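Local coordinates for protein CalG4 (Micromonospora echinospora, PDB 3IA7) that adopts the two-domain GT-B fold, with a parallel beta-sheet flanked by helices in each half, and binds calcium ions in the crystal, at residues V166-L169 / G170-V174; R374-Q377 / R378-S382. All blocks are in the same frame, centred on the assembly; numbering follows the deposited sequence.

Contact 1. Residues V166-L169 / G170-V174; sequences VDLL and GKYGV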
loop_
_atom_site.group_PDB
_atom_site.type_symbol
_atom_site.label_atom_id
_atom_site.label_comp_id
_atom_site.label_asym_id
_atom_site.label_seq_id
_atom_site.Cartn_x
_atom_site.Cartn_y
_atom_site.Cartn_z
ATOM N N VAL A 166 8.386 -17.126 -36.413
ATOM C CA VAL A 166 9.609 -17.148 -37.185
ATOM C C VAL A 166 9.768 -15.834 -37.983
ATOM O O VAL A 166 10.855 -15.265 -38.031
ATOM C CB VAL A 166 9.681 -18.363 -38.172
ATOM C CG1 VAL A 166 10.850 -18.221 -39.163
ATOM C CG2 VAL A 166 9.819 -19.652 -37.377
ATOM N N ASP A 167 8.690 -15.409 -38.625
ATOM C CA ASP A 167 8.693 -14.217 -39.464
ATOM C C ASP A 167 9.023 -12.978 -38.625
ATOM O O ASP A 167 9.900 -12.174 -38.989
ATOM C CB ASP A 167 7.327 -14.047 -40.142
ATOM C CG ASP A 167 7.350 -12.956 -41.208
ATOM O OD1 ASP A 167 7.928 -13.161 -42.291
ATOM O OD2 ASP A 167 6.828 -11.882 -40.928
ATOM N N LEU A 168 8.340 -12.855 -37.486
ATOM C CA LEU A 168 8.508 -11.687 -36.588
ATOM C C LEU A 168 9.949 -11.626 -36.056
ATOM O O LEU A 168 10.601 -10.591 -36.108
ATOM C CB LEU A 168 7.491 -11.759 -35.413
ATOM C CG LEU A 168 7.637 -10.676 -34.323
ATOM C CD1 LEU A 168 7.418 -9.257 -34.981
ATOM C CD2 LEU A 168 6.694 -10.863 -33.143
ATOM N N LEU A 169 10.433 -12.732 -35.481
ATOM C CA LEU A 169 11.810 -12.797 -34.990
ATOM C C LEU A 169 12.825 -12.445 -36.058
ATOM O O LEU A 169 13.807 -11.770 -35.792
ATOM C CB LEU A 169 12.115 -14.222 -34.493
ATOM C CG LEU A 169 11.463 -14.593 -33.163
ATOM C CD1 LEU A 169 11.953 -16.040 -32.715
ATOM C CD2 LEU A 169 11.725 -13.630 -32.095
ATOM N N GLY A 170 12.618 -12.947 -37.271
ATOM C CA GLY A 170 13.522 -12.672 -38.385
ATOM C C GLY A 170 13.613 -11.190 -38.706
ATOM O O GLY A 170 14.670 -10.703 -39.108
ATOM N N LYS A 171 12.492 -10.470 -38.545
ATOM C CA LYS A 171 12.473 -9.021 -38.731
ATOM C C LYS A 171 13.350 -8.253 -37.725
ATOM O O LYS A 171 13.659 -7.098 -37.956
ATOM C CB LYS A 171 11.033 -8.480 -38.673
ATOM C CG LYS A 171 10.263 -8.807 -39.931
ATOM C CD LYS A 171 8.794 -8.425 -39.784
ATOM C CE LYS A 171 8.031 -8.814 -41.041
ATOM N NZ LYS A 171 6.582 -8.354 -40.977
ATOM N N TYR A 172 13.743 -8.912 -36.640
ATOM C CA TYR A 172 14.591 -8.343 -35.595
ATOM C C TYR A 172 16.001 -8.973 -35.591
ATOM O O TYR A 172 16.775 -8.800 -34.642
ATOM C CB TYR A 172 13.921 -8.472 -34.225
ATOM C CG TYR A 172 12.767 -7.515 -34.056
ATOM C CD1 TYR A 172 12.950 -6.302 -33.397
ATOM C CD2 TYR A 172 11.519 -7.765 -34.658
ATOM C CE1 TYR A 172 11.897 -5.360 -33.276
ATOM C CE2 TYR A 172 10.465 -6.825 -34.549
ATOM C CZ TYR A 172 10.680 -5.625 -33.850
ATOM O OH TYR A 172 9.668 -4.685 -33.707
ATOM N N GLY A 173 16.295 -9.717 -36.654
ATOM C CA GLY A 173 17.605 -10.322 -36.867
ATOM C C GLY A 173 17.794 -11.547 -35.973
ATOM O O GLY A 173 18.930 -11.961 -35.773
ATOM N N VAL A 174 16.687 -12.131 -35.483
ATOM C CA VAL A 174 16.710 -13.343 -34.635
ATOM C C VAL A 174 16.381 -14.610 -35.450
ATOM O O VAL A 174 15.277 -14.752 -35.964
ATOM C CB VAL A 174 15.742 -13.193 -33.431
ATOM C CG1 VAL A 174 15.628 -14.522 -32.636
ATOM C CG2 VAL A 174 16.252 -12.114 -32.511
HETATM O O HOH W 1 13.434 -16.225 -37.218
HETATM O O HOH W 2 5.642 -10.792 -38.708
#

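Contact 2. Residues R374-Q377 / R378-S382; sequences RRMQ and RDILS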
loop_
_atom_site.group_PDB
_atom_site.type_symbol
_atom_site.label_atom_id
_atom_site.label_comp_id
_atom_site.label_asym_id
_atom_site.label_seq_id
_atom_site.Cartn_x
_atom_site.Cartn_y
_atom_site.Cartn_z
ATOM N N ARG A 374 3.371 -19.259 9.342
ATOM C CA ARG A 374 4.231 -18.300 10.048
ATOM C C ARG A 374 5.665 -18.265 9.457
ATOM O O ARG A 374 6.254 -17.194 9.333
ATOM C CB ARG A 374 4.238 -18.587 11.538
ATOM C CG ARG A 374 2.949 -18.095 12.142
ATOM C CD ARG A 374 2.955 -18.149 13.615
ATOM N NE ARG A 374 1.607 -17.931 14.130
ATOM C CZ ARG A 374 1.226 -18.337 15.331
ATOM N NH1 ARG A 374 2.084 -18.990 16.096
ATOM N NH2 ARG A 374 -0.005 -18.099 15.755
ATOM N N ARG A 375 6.187 -19.428 9.062
ATOM C CA ARG A 375 7.479 -19.490 8.336
ATOM C C ARG A 375 7.381 -18.774 7.004
ATOM O O ARG A 375 8.295 -18.016 6.610
ATOM C CB ARG A 375 7.949 -20.951 8.174
ATOM C CG ARG A 375 8.540 -21.563 9.471
ATOM C CD ARG A 375 10.091 -21.795 9.345
ATOM N NE ARG A 375 10.523 -23.022 10.038
ATOM C CZ ARG A 375 11.576 -23.772 9.693
ATOM N NH1 ARG A 375 12.343 -23.443 8.651
ATOM N NH2 ARG A 375 11.866 -24.861 10.392
HETATM N N MSE A 376 6.262 -18.960 6.306
HETATM C CA MSE A 376 6.055 -18.240 5.016
HETATM C C MSE A 376 5.962 -16.723 5.227
HETATM O O MSE A 376 6.457 -15.957 4.411
HETATM C CB MSE A 376 4.780 -18.731 4.265
HETATM C CG MSE A 376 4.538 -17.995 2.902
HETATM SE SE MSE A 376 6.066 -18.262 1.662
HETATM C CE MSE A 376 5.964 -20.102 1.167
ATOM N N GLN A 377 5.290 -16.300 6.291
ATOM C CA GLN A 377 5.230 -14.879 6.651
ATOM C C GLN A 377 6.623 -14.268 6.817
ATOM O O GLN A 377 6.895 -13.148 6.335
ATOM C CB GLN A 377 4.405 -14.673 7.935
ATOM C CG GLN A 377 4.378 -13.223 8.486
ATOM C CD GLN A 377 3.494 -13.104 9.749
ATOM O OE1 GLN A 377 3.427 -14.018 10.539
ATOM N NE2 GLN A 377 2.859 -11.954 9.937
ATOM N N ARG A 378 7.487 -14.979 7.514
ATOM C CA ARG A 378 8.869 -14.518 7.724
ATOM C C ARG A 378 9.627 -14.446 6.388
ATOM O O ARG A 378 10.325 -13.449 6.171
ATOM C CB ARG A 378 9.564 -15.356 8.828
ATOM C CG ARG A 378 8.987 -15.061 10.293
ATOM C CD ARG A 378 8.848 -13.513 10.586
ATOM N NE ARG A 378 7.580 -13.120 11.260
ATOM C CZ ARG A 378 7.306 -11.918 11.788
ATOM N NH1 ARG A 378 8.206 -10.941 11.770
ATOM N NH2 ARG A 378 6.130 -11.695 12.376
ATOM N N ASP A 379 9.452 -15.455 5.521
ATOM C CA ASP A 379 10.049 -15.451 4.173
ATOM C C ASP A 379 9.648 -14.190 3.419
ATOM O O ASP A 379 10.523 -13.447 2.944
ATOM C CB ASP A 379 9.666 -16.710 3.390
ATOM C CG ASP A 379 10.278 -17.958 3.970
ATOM O OD1 ASP A 379 11.134 -17.880 4.877
ATOM O OD2 ASP A 379 9.903 -19.043 3.518
ATOM N N ILE A 380 8.341 -13.911 3.396
ATOM C CA ILE A 380 7.809 -12.745 2.698
ATOM C C ILE A 380 8.367 -11.453 3.278
ATOM O O ILE A 380 8.776 -10.546 2.524
ATOM C CB ILE A 380 6.259 -12.721 2.738
ATOM C CG1 ILE A 380 5.706 -13.890 1.872
ATOM C CG2 ILE A 380 5.676 -11.297 2.276
ATOM C CD1 ILE A 380 4.205 -14.188 2.153
ATOM N N LEU A 381 8.362 -11.356 4.605
ATOM C CA LEU A 381 8.859 -10.155 5.253
ATOM C C LEU A 381 10.335 -9.931 4.928
ATOM O O LEU A 381 10.762 -8.795 4.721
ATOM C CB LEU A 381 8.590 -10.148 6.758
ATOM C CG LEU A 381 9.420 -9.093 7.541
ATOM C CD1 LEU A 381 8.829 -7.677 7.353
ATOM C CD2 LEU A 381 9.653 -9.454 9.030
ATOM N N SER A 382 11.098 -10.998 4.803
ATOM C CA SER A 382 12.521 -10.865 4.514
ATOM C C SER A 382 12.859 -10.790 3.008
ATOM O O SER A 382 14.021 -10.729 2.654
ATOM C CB SER A 382 13.291 -11.992 5.232
ATOM O OG SER A 382 13.118 -13.167 4.497
HETATM O O HOH W 3 5.819 -15.062 11.274
#

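Contact 1. Residues V166-L169 / G170-V174
L169 O is gripped by two backbone N-H groups that arrive from opposite faces of its carbonyl plane: V174 N at 2.9 Å and Y172 N at 3.0 Å. Neither sits on a lone pair; Y172 N stands 60° out of the plane. The two bonds draw the chain back over the end of helix 159-170, while G170 N still makes an ordinary helical bond to V166 O. Beneath this wrap, the isopropyl of V174 lies against L169, CB to CB at 3.9 Å, with V174 CG1 also meeting both methyls of the leucine. Y181 of helix 178-182 touches both residues.

On another side, the extended chain of K171 runs over D167 O until its CE reaches D167 OD2, the carboxylate being swung to it with CG anti to the backbone N (chi1 -170°). The salt bridge from NZ to OD2 is long at 3.5 Å, and a water donates to the same oxygen and takes a weak bond from NZ. The Y172 ring turns an edge to L168 O, which lies in its plane 3.3 Å from CD2, and L168 CD1 touches CE2 next door. The phenol OH is hydrogen-bonded to E95 OE2, and R122 makes a cation-pi contact with the ring. G173, with phi 76°, gives its N to G170 O at 3.1 Å, which together with the V174 N bond to L169 O and the apolar pairing of L169 with V174 makes a classic Schellman motif.

Contact 2. Residues R374-Q377 / R378-S382
M376, a selenomethionine, lays its CG against the end of I380, one turn further along, with CG 3.9 Å from I380 CD1 where the two side chains cross at a slant. This is an i to i+4 contact on the inner face of helix 367-381, in the C-terminal half of a GT-B fold. M376 CG stands anti to the backbone N (chi1 180°), and the chain then bends at its next two torsions, folding SE and CE back instead of letting them run straight on. I380 also drapes its CG1 over M376 O at 3.4 Å, the same carbonyl that accepts the I380 N-H. Within the same domain, F314 of helix 307-315 packs on both side chains. P194 also touches both and P213 touches I380, so this face meets the other half of the protein through the loops that follow strands 189-191 and 208-210.

The backbone underneath is a regular helix, with R378, D379, I380 and L381 each giving N-H to the carbonyl four residues earlier. At its end S382 OG turns back to donate to D379 O at 3.0 Å. R378 packs on G51 and L381 on A29, both of the second subunit.

Q377 and R378 run side by side and point the same way, their amide and guanidinium planes 52° apart and R378 NH2 4.0 Å from Q377 CD. The amide is held at both ends, since Q377 NE2 donates to A315 O while its oxygen takes a water. That water lies in the guanidinium plane, at its edge; it accepts from R378 NE at 2.6 Å and donates to Q377 OE1 at 2.7 Å and to R374 O at 2.9 Å.

Overall arrangement
From the N terminus, the chain builds the seven-stranded parallel sheet first, and contact 1 falls between its strands 127-131 and 189-191, where helix 159-170 ends and a short turn leads to helix 178-182. There it packs helix 159-170 and the turn against helices 75-98, 113-123 and 178-182. The chain then completes that sheet, builds the six-stranded one, and only near its C terminus reaches contact 2, within helix 367-381. Each contact is local, and they neither nest nor cross. The centres of contact 1 and contact 2 are about 43 Å apart. Contact 1 stays within the first domain; the helix of contact 2 packs on loops that follow the last two strands of the first sheet, and on the second subunit.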